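Local coordinates for protein tyrosinase (Burkholderia thailandensis, PDB 5ZRD) that acts as a di-copper monooxygenase that hydroxylates monophenols to catechols and, as in other tyrosinases, probably oxidises these further to quinones, at residues I75-G80 with C478-D483; A259-S264 with N345-N350; G290-G295 with T456-L461. All coordinates share one frame; numbering follows the deposited sequence.

Contact 1. Residues I75-G80 with C478-D483; sequences IYPYWG and CLTHLD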
loop_
_atom_site.group_PDB
_atom_site.type_symbol
_atom_site.label_atom_id
_atom_site.label_comp_id
_atom_site.label_asym_id
_atom_site.label_seq_id
_atom_site.Cartn_x
_atom_site.Cartn_y
_atom_site.Cartn_z
ATOM N N ILE A 75 2.338 1.597 11.057
ATOM C CA ILE A 75 3.318 0.495 10.923
ATOM C C ILE A 75 3.518 -0.133 12.313
ATOM O O ILE A 75 3.301 0.511 13.350
ATOM C CB ILE A 75 4.665 1.002 10.344
ATOM C CG1 ILE A 75 5.580 -0.146 9.918
ATOM C CG2 ILE A 75 5.374 1.929 11.331
ATOM C CD1 ILE A 75 6.779 0.280 9.051
ATOM N N TYR A 76 3.959 -1.374 12.297
ATOM C CA TYR A 76 4.120 -2.165 13.459
ATOM C C TYR A 76 5.240 -3.154 13.165
ATOM O O TYR A 76 5.423 -3.547 12.019
ATOM C CB TYR A 76 2.813 -2.881 13.826
ATOM C CG TYR A 76 2.330 -3.872 12.797
ATOM C CD1 TYR A 76 2.832 -5.156 12.745
ATOM C CD2 TYR A 76 1.325 -3.551 11.903
ATOM C CE1 TYR A 76 2.381 -6.082 11.812
ATOM C CE2 TYR A 76 0.859 -4.466 10.961
ATOM C CZ TYR A 76 1.387 -5.738 10.909
ATOM O OH TYR A 76 0.938 -6.653 9.990
ATOM N N PRO A 77 6.006 -3.501 14.197
ATOM C CA PRO A 77 7.148 -4.387 14.052
ATOM C C PRO A 77 6.702 -5.829 13.811
ATOM O O PRO A 77 5.672 -6.207 14.304
ATOM C CB PRO A 77 7.884 -4.290 15.392
ATOM C CG PRO A 77 6.806 -3.855 16.372
ATOM C CD PRO A 77 5.874 -2.979 15.562
ATOM N N TYR A 78 7.474 -6.591 13.051
ATOM C CA TYR A 78 7.217 -8.006 12.804
ATOM C C TYR A 78 8.565 -8.705 12.615
ATOM O O TYR A 78 9.583 -8.023 12.471
ATOM C CB TYR A 78 6.295 -8.204 11.597
ATOM C CG TYR A 78 6.923 -7.899 10.259
ATOM C CD1 TYR A 78 6.970 -6.602 9.772
ATOM C CD2 TYR A 78 7.440 -8.905 9.465
ATOM C CE1 TYR A 78 7.510 -6.314 8.528
ATOM C CE2 TYR A 78 8.003 -8.634 8.227
ATOM C CZ TYR A 78 8.039 -7.333 7.752
ATOM O OH TYR A 78 8.612 -7.061 6.540
ATOM N N TRP A 79 8.551 -10.043 12.629
ATOM C CA TRP A 79 9.794 -10.826 12.501
ATOM C C TRP A 79 9.709 -11.763 11.298
ATOM O O TRP A 79 8.766 -12.590 11.211
ATOM C CB TRP A 79 10.040 -11.638 13.769
ATOM C CG TRP A 79 11.353 -12.340 13.826
ATOM C CD1 TRP A 79 11.545 -13.665 14.091
ATOM C CD2 TRP A 79 12.660 -11.759 13.683
ATOM N NE1 TRP A 79 12.887 -13.953 14.099
ATOM C CE2 TRP A 79 13.595 -12.799 13.851
ATOM C CE3 TRP A 79 13.150 -10.477 13.428
ATOM C CZ2 TRP A 79 14.978 -12.577 13.794
ATOM C CZ3 TRP A 79 14.518 -10.262 13.369
ATOM C CH2 TRP A 79 15.419 -11.298 13.547
ATOM N N GLY A 80 10.717 -11.640 10.417
ATOM C CA GLY A 80 10.797 -12.417 9.186
ATOM C C GLY A 80 11.498 -13.737 9.401
ATOM O O GLY A 80 11.735 -14.492 8.455
ATOM N N CYS A 478 10.001 6.763 11.774
ATOM C CA CYS A 478 9.587 5.689 12.751
ATOM C C CYS A 478 10.303 4.362 12.451
ATOM O O CYS A 478 10.008 3.669 11.460
ATOM C CB CYS A 478 8.075 5.439 12.744
ATOM S SG CYS A 478 7.479 4.188 13.928
ATOM N N LEU A 479 11.206 4.007 13.361
ATOM C CA LEU A 479 11.884 2.714 13.357
ATOM C C LEU A 479 10.942 1.649 13.957
ATOM O O LEU A 479 10.428 0.800 13.216
ATOM C CB LEU A 479 13.202 2.866 14.132
ATOM C CG LEU A 479 14.342 1.951 13.697
ATOM C CD1 LEU A 479 15.688 2.642 13.848
ATOM C CD2 LEU A 479 14.307 0.642 14.474
ATOM N N THR A 480 10.686 1.721 15.272
ATOM C CA THR A 480 9.763 0.808 16.010
ATOM C C THR A 480 9.647 1.301 17.463
ATOM O O THR A 480 10.571 1.096 18.246
ATOM C CB THR A 480 10.225 -0.656 15.899
ATOM O OG1 THR A 480 9.654 -1.196 14.706
ATOM C CG2 THR A 480 9.823 -1.537 17.066
ATOM N N HIS A 481 8.529 1.945 17.832
ATOM C CA HIS A 481 8.417 2.648 19.139
ATOM C C HIS A 481 8.107 1.663 20.279
ATOM O O HIS A 481 7.206 0.819 20.158
ATOM C CB HIS A 481 7.397 3.794 19.049
ATOM C CG HIS A 481 7.983 5.048 18.495
ATOM N ND1 HIS A 481 8.045 6.219 19.226
ATOM C CD2 HIS A 481 8.564 5.308 17.305
ATOM C CE1 HIS A 481 8.620 7.155 18.498
ATOM N NE2 HIS A 481 8.949 6.621 17.313
ATOM N N LEU A 482 8.842 1.802 21.396
ATOM C CA LEU A 482 8.817 0.804 22.491
ATOM C C LEU A 482 8.900 1.488 23.874
ATOM O O LEU A 482 9.629 2.485 24.091
ATOM C CB LEU A 482 9.958 -0.205 22.283
ATOM C CG LEU A 482 9.681 -1.643 22.745
ATOM C CD1 LEU A 482 8.678 -2.359 21.836
ATOM C CD2 LEU A 482 10.975 -2.443 22.830
ATOM N N ASP A 483 8.080 0.938 24.786
ATOM C CA ASP A 483 8.152 1.138 26.243
ATOM C C ASP A 483 9.508 0.652 26.757
ATOM O O ASP A 483 9.817 -0.541 26.675
ATOM C CB ASP A 483 7.046 0.308 26.990
ATOM C CG ASP A 483 5.762 1.127 27.343
ATOM O OD1 ASP A 483 4.909 1.330 26.442
ATOM O OD2 ASP A 483 5.575 1.518 28.535
#

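Contact 2. Residues A259-S264 with N345-N350; sequences ASVWNS and NYPGTN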
loop_
_atom_site.group_PDB
_atom_site.type_symbol
_atom_site.label_atom_id
_atom_site.label_comp_id
_atom_site.label_asym_id
_atom_site.label_seq_id
_atom_site.Cartn_x
_atom_site.Cartn_y
_atom_site.Cartn_z
ATOM N N ALA A 259 7.340 -11.546 32.112
ATOM C CA ALA A 259 7.987 -11.340 33.399
ATOM C C ALA A 259 7.914 -9.846 33.783
ATOM O O ALA A 259 7.635 -9.500 34.901
ATOM C CB ALA A 259 9.410 -11.862 33.314
ATOM N N SER A 260 8.111 -8.961 32.821
ATOM C CA SER A 260 8.122 -7.522 33.085
ATOM C C SER A 260 6.772 -7.084 33.672
ATOM O O SER A 260 6.725 -6.350 34.723
ATOM C CB SER A 260 8.486 -6.745 31.850
ATOM O OG SER A 260 8.238 -5.361 32.023
ATOM N N VAL A 261 5.698 -7.545 33.038
ATOM C CA VAL A 261 4.362 -7.147 33.458
ATOM C C VAL A 261 4.059 -7.783 34.829
ATOM O O VAL A 261 3.493 -7.127 35.751
ATOM C CB VAL A 261 3.292 -7.466 32.388
ATOM C CG1 VAL A 261 1.880 -7.109 32.853
ATOM C CG2 VAL A 261 3.589 -6.744 31.080
ATOM N N TRP A 262 4.443 -9.036 34.995
ATOM C CA TRP A 262 4.327 -9.691 36.306
ATOM C C TRP A 262 5.067 -8.865 37.373
ATOM O O TRP A 262 4.562 -8.652 38.484
ATOM C CB TRP A 262 4.862 -11.129 36.252
ATOM C CG TRP A 262 4.677 -11.897 37.529
ATOM C CD1 TRP A 262 5.517 -11.915 38.612
ATOM C CD2 TRP A 262 3.595 -12.780 37.851
ATOM N NE1 TRP A 262 5.016 -12.725 39.588
ATOM C CE2 TRP A 262 3.847 -13.286 39.140
ATOM C CE3 TRP A 262 2.455 -13.204 37.168
ATOM C CZ2 TRP A 262 2.977 -14.173 39.779
ATOM C CZ3 TRP A 262 1.590 -14.074 37.802
ATOM C CH2 TRP A 262 1.856 -14.560 39.083
ATOM N N ASN A 263 6.282 -8.439 37.057
ATOM C CA ASN A 263 7.080 -7.667 38.006
ATOM C C ASN A 263 6.441 -6.288 38.276
ATOM O O ASN A 263 6.736 -5.669 39.305
ATOM C CB ASN A 263 8.520 -7.560 37.506
ATOM C CG ASN A 263 9.295 -8.855 37.668
ATOM O OD1 ASN A 263 8.916 -9.733 38.449
ATOM N ND2 ASN A 263 10.415 -8.974 36.979
ATOM N N SER A 264 5.604 -5.760 37.373
ATOM C CA SER A 264 4.969 -4.452 37.635
ATOM C C SER A 264 3.692 -4.625 38.477
ATOM O O SER A 264 3.189 -3.635 38.938
ATOM C CB SER A 264 4.673 -3.668 36.360
ATOM O OG SER A 264 5.862 -3.280 35.656
ATOM N N ASN A 345 -4.135 -14.530 27.371
ATOM C CA ASN A 345 -4.173 -13.109 27.013
ATOM C C ASN A 345 -3.242 -12.276 27.896
ATOM O O ASN A 345 -3.356 -11.030 27.868
ATOM C CB ASN A 345 -5.592 -12.542 27.005
ATOM C CG ASN A 345 -6.403 -13.011 25.804
ATOM O OD1 ASN A 345 -5.914 -12.984 24.690
ATOM N ND2 ASN A 345 -7.653 -13.397 26.002
ATOM N N TYR A 346 -2.361 -12.937 28.654
ATOM C CA TYR A 346 -1.311 -12.255 29.378
ATOM C C TYR A 346 -0.289 -11.692 28.381
ATOM O O TYR A 346 -0.012 -12.298 27.382
ATOM C CB TYR A 346 -0.616 -13.185 30.374
ATOM C CG TYR A 346 0.018 -12.489 31.556
ATOM C CD1 TYR A 346 -0.754 -12.032 32.597
ATOM C CD2 TYR A 346 1.400 -12.335 31.675
ATOM C CE1 TYR A 346 -0.195 -11.442 33.722
ATOM C CE2 TYR A 346 1.976 -11.701 32.772
ATOM C CZ TYR A 346 1.162 -11.239 33.798
ATOM O OH TYR A 346 1.670 -10.653 34.927
ATOM N N PRO A 347 0.290 -10.535 28.683
ATOM C CA PRO A 347 1.339 -10.036 27.802
ATOM C C PRO A 347 2.387 -11.132 27.608
ATOM O O PRO A 347 2.773 -11.780 28.581
ATOM C CB PRO A 347 1.890 -8.804 28.531
ATOM C CG PRO A 347 0.663 -8.277 29.204
ATOM C CD PRO A 347 0.031 -9.553 29.738
ATOM N N GLY A 348 2.825 -11.315 26.366
ATOM C CA GLY A 348 3.684 -12.460 26.001
ATOM C C GLY A 348 2.903 -13.549 25.264
ATOM O O GLY A 348 3.507 -14.426 24.703
ATOM N N THR A 349 1.575 -13.484 25.246
ATOM C CA THR A 349 0.761 -14.527 24.584
ATOM C C THR A 349 0.180 -13.999 23.278
ATOM O O THR A 349 -0.704 -14.644 22.730
ATOM C CB THR A 349 -0.409 -15.029 25.438
ATOM O OG1 THR A 349 -1.257 -13.930 25.731
ATOM C CG2 THR A 349 0.016 -15.653 26.738
ATOM N N ASN A 350 0.694 -12.869 22.788
ATOM C CA ASN A 350 0.258 -12.342 21.521
ATOM C C ASN A 350 1.375 -12.304 20.452
ATOM O O ASN A 350 2.553 -11.961 20.676
ATOM C CB ASN A 350 -0.335 -10.954 21.671
ATOM C CG ASN A 350 -1.424 -10.797 20.631
ATOM O OD1 ASN A 350 -2.541 -11.290 20.811
ATOM N ND2 ASN A 350 -1.081 -10.228 19.494
#

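Contact 3. Residues G290-G295 with T456-L461; sequences GGDEIG and TREYYL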
loop_
_atom_site.group_PDB
_atom_site.type_symbol
_atom_site.label_atom_id
_atom_site.label_comp_id
_atom_site.label_asym_id
_atom_site.label_seq_id
_atom_site.Cartn_x
_atom_site.Cartn_y
_atom_site.Cartn_z
ATOM N N GLY A 290 31.746 -4.455 30.963
ATOM C CA GLY A 290 32.117 -3.054 31.100
ATOM C C GLY A 290 32.013 -2.625 32.548
ATOM O O GLY A 290 32.188 -3.444 33.457
ATOM N N GLY A 291 31.708 -1.354 32.770
ATOM C CA GLY A 291 31.600 -0.860 34.134
ATOM C C GLY A 291 30.674 0.339 34.261
ATOM O O GLY A 291 29.521 0.362 33.752
ATOM N N ASP A 292 31.259 1.355 34.899
ATOM C CA ASP A 292 30.594 2.435 35.625
ATOM C C ASP A 292 30.309 3.724 34.788
ATOM O O ASP A 292 29.695 4.694 35.277
ATOM C CB ASP A 292 31.520 2.742 36.802
ATOM C CG ASP A 292 30.878 3.571 37.832
ATOM O OD1 ASP A 292 29.687 3.905 37.683
ATOM O OD2 ASP A 292 31.573 3.900 38.799
ATOM N N GLU A 293 30.756 3.694 33.529
ATOM C CA GLU A 293 30.676 4.822 32.568
ATOM C C GLU A 293 29.225 5.302 32.404
ATOM O O GLU A 293 28.270 4.645 32.843
ATOM C CB GLU A 293 31.275 4.457 31.199
ATOM C CG GLU A 293 31.538 2.974 30.952
ATOM C CD GLU A 293 32.905 2.461 31.395
ATOM O OE1 GLU A 293 33.911 3.097 31.054
ATOM O OE2 GLU A 293 32.960 1.418 32.080
ATOM N N ILE A 294 29.077 6.469 31.777
ATOM C CA ILE A 294 27.758 7.106 31.581
ATOM C C ILE A 294 27.029 6.355 30.452
ATOM O O ILE A 294 25.829 6.090 30.534
ATOM C CB ILE A 294 27.915 8.630 31.328
ATOM C CG1 ILE A 294 28.347 9.382 32.600
ATOM C CG2 ILE A 294 26.661 9.240 30.702
ATOM C CD1 ILE A 294 27.258 9.580 33.644
ATOM N N GLY A 295 27.784 5.993 29.423
ATOM C CA GLY A 295 27.282 5.263 28.263
ATOM C C GLY A 295 28.433 4.773 27.398
ATOM O O GLY A 295 29.569 5.202 27.590
ATOM N N THR A 456 30.622 10.564 48.016
ATOM C CA THR A 456 29.639 9.804 47.200
ATOM C C THR A 456 29.980 8.301 47.202
ATOM O O THR A 456 31.094 7.916 46.870
ATOM C CB THR A 456 29.535 10.385 45.778
ATOM O OG1 THR A 456 29.044 11.716 45.924
ATOM C CG2 THR A 456 28.591 9.639 44.856
ATOM N N ARG A 457 29.012 7.473 47.617
ATOM C CA ARG A 457 29.034 6.003 47.416
ATOM C C ARG A 457 28.160 5.635 46.204
ATOM O O ARG A 457 27.047 6.156 46.051
ATOM C CB ARG A 457 28.480 5.279 48.643
ATOM C CG ARG A 457 29.523 4.823 49.643
ATOM C CD ARG A 457 28.864 4.596 50.991
ATOM N NE ARG A 457 29.761 3.980 51.960
ATOM C CZ ARG A 457 30.708 4.626 52.634
ATOM N NH1 ARG A 457 30.855 5.936 52.496
ATOM N NH2 ARG A 457 31.512 3.946 53.433
ATOM N N GLU A 458 28.642 4.723 45.364
ATOM C CA GLU A 458 27.847 4.202 44.241
ATOM C C GLU A 458 27.391 2.749 44.471
ATOM O O GLU A 458 28.186 1.867 44.759
ATOM C CB GLU A 458 28.627 4.244 42.938
ATOM C CG GLU A 458 27.715 4.537 41.769
ATOM C CD GLU A 458 28.407 4.422 40.429
ATOM O OE1 GLU A 458 29.205 3.429 40.264
ATOM O OE2 GLU A 458 28.154 5.326 39.566
ATOM N N TYR A 459 26.100 2.489 44.294
ATOM C CA TYR A 459 25.628 1.114 44.370
ATOM C C TYR A 459 25.269 0.632 42.954
ATOM O O TYR A 459 24.534 1.302 42.220
ATOM C CB TYR A 459 24.488 1.029 45.388
ATOM C CG TYR A 459 24.917 1.340 46.801
ATOM C CD1 TYR A 459 25.388 0.341 47.634
ATOM C CD2 TYR A 459 24.888 2.637 47.288
ATOM C CE1 TYR A 459 25.793 0.616 48.927
ATOM C CE2 TYR A 459 25.318 2.939 48.568
ATOM C CZ TYR A 459 25.761 1.922 49.395
ATOM O OH TYR A 459 26.159 2.199 50.671
ATOM N N TYR A 460 25.821 -0.517 42.569
ATOM C CA TYR A 460 25.489 -1.139 41.298
ATOM C C TYR A 460 24.263 -2.016 41.515
ATOM O O TYR A 460 24.340 -2.933 42.294
ATOM C CB TYR A 460 26.682 -1.913 40.720
ATOM C CG TYR A 460 26.351 -2.610 39.425
ATOM C CD1 TYR A 460 25.664 -1.957 38.414
ATOM C CD2 TYR A 460 26.650 -3.955 39.250
ATOM C CE1 TYR A 460 25.307 -2.616 37.250
ATOM C CE2 TYR A 460 26.330 -4.619 38.080
ATOM C CZ TYR A 460 25.638 -3.954 37.082
ATOM O OH TYR A 460 25.338 -4.631 35.933
ATOM N N LEU A 461 23.139 -1.706 40.862
ATOM C CA LEU A 461 21.861 -2.447 41.119
ATOM C C LEU A 461 21.660 -3.626 40.155
ATOM O O LEU A 461 20.832 -4.487 40.419
ATOM C CB LEU A 461 20.723 -1.453 40.964
ATOM C CG LEU A 461 20.848 -0.184 41.814
ATOM C CD1 LEU A 461 19.631 0.702 41.636
ATOM C CD2 LEU A 461 21.036 -0.533 43.283
#

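Contact 1. Residues I75-G80 with C478-D483
The flank of the Pro77 ring lies against the side chain of Thr480, and this pair accounts for just over half of a small contact between two loops. Both branches of the threonine take part: Pro77 CB sits 3.6 Å from Thr480 OG1, while Thr480 CG2 is 3.8 Å from that same Pro77 CB and also meets Pro77 CG. The two side chains meet obliquely. An apolar touch lies near the start of both segments, where Ile75 CG2 is 4.0 Å from Cys478 SG. Here the sulfur stands opposite the backbone N across the first side-chain bond (chi1 -178°), and the branched isoleucine meets it with a methyl group. In another structure of this protein Cys478 is joined to Cys475 by a disulfide; that bond is absent here.

The polar part of the account is internal to residues 478-483. Thr480 OG1 donates a 2.6 Å hydrogen bond to Leu479 O. It approaches well to the side of the carbonyl, at a C=O...donor angle of 108°. Threonine suits the site because its hydroxyl is satisfied by its own loop while its methyl serves the proline. Residues 478-482 are poorly ordered, however, so the finer details on that side are less certain.

The other segment is extended, with Ile75 and Pro77 turned toward the partner and Tyr76 and Tyr78 turned away. Tyr76 OH bonds to Asp74 O of the second subunit, and Tyr78 OH to Asp68 and Arg64 N. The contact thus joins the loop between helices 65-68 and 90-108 to the loop between strands 456-466 and 485-489, where Val67 of helix 65-68 touches the side chains of both Tyr76 and Tyr78.

Contact 2. Residues A259-S264 with N345-N350
Tyr346 reaches across to the helix and sets its phenol oxygen against the backbone and indole of Trp262. Tyr346 OH comes within 3.1 Å of Trp262 CA and 3.5 Å of Trp262 CE3. It is also near Trp262 N, but the angle there is too poor for a hydrogen bond, so van der Waals contact dominates. The two side chains cross at about a right angle. With its CG opposite the backbone N (chi1 -154°), Tyr346 is directed outward from the turn, long enough to span the gap to the helix.

The aliphatic part lies beside it. Val261 CG2 rests 3.7 Å from Pro347 CB, and Val261 CG1 touches both Pro347 CG and, more loosely, Tyr346 OH. Branched valine suits the place: both methyls meet Pro347, and CG1 also faces the tyrosine. Pro347 in turn places its CD 3.4 Å above one face of the Tyr346 ring, offset toward the rim.

Hydrogen bonds hold the turn together. Tyr346 O accepts from Thr349 N at 2.9 Å and from Thr349 OG1 at 2.6 Å, the hydroxyl arriving 21° out of the carbonyl plane. Pro347 O accepts from Ser258 OG, a further link to helix 256-265, and Pro347 packs on its counterpart Pro347 of the second subunit. The whole is a classic type II beta turn, Tyr346 to Thr349, with proline and glycine at its corners: Pro347 supplies the restrained phi, Gly348 tolerates a positive one (103°), and the turn docks on one side of a helix.

Contact 3. Residues G290-G295 with T456-L461
Asp292 and Glu458 make this contact alone, their carboxylates meeting from opposite directions at the protein surface. Asp292 OD1 lies 2.7 Å from Glu458 OE1. Two further oxygen pairs, Asp292 OD1 with Glu458 OE2 and Asp292 OD2 with Glu458 OE1, are equally crowded but set acceptor against acceptor, so the exact placement of the two groups is doubtful. As modelled, their planes are turned 60° against each other. Two negative charges so near would repel if both were fully ionised; closeness of this kind, if real, would probably raise the proton affinity of the pair, and the crystal was studied at low pH.

Asp292 extends its group with CG opposite the backbone N (chi1 -166°), its short chain reaching over from the loop. Glu458 has a chain extended beyond CG, and the extra methylene carries its carboxylate from the strand to the loop. A probable counter-charge lies just beyond: Arg504 forms a salt bridge with Glu458 OE2 and also donates to Asp292 O, so a single guanidinium group holds both sides together and would offset part of the repulsion.

Glu458 sits on strand 456-466, which pairs antiparallel with strand 441-450 and lies at one margin of the mixed sheet. Asp292 belongs to the loop leading from helix 274-285 into strand 295-297 at the other margin. Arg504 of strand 502-509, and Tyr446 of strand 441-450, whose OH bonds to Gly291 O, occupy the strands between.

Overall arrangement
Contacts 1 and 2 are the closer pair, with centres about 18 Å apart and nearest atoms about 7 Å apart, and both touch the second subunit. There they are linked directly: Asn345 of contact 2 donates to Asp483, a residue of contact 1, on that neighbouring copy. Contact 3 stands apart on the sheet, its centre about 31 Å from that of contact 1 and about 29 Å from that of contact 2. Along the chain, contact 1 encloses both others, whose segments alternate. Of the three, only contact 1 approaches the di-copper centre: the Pro77 side chain is about 12 Å from that of the copper ligand His85.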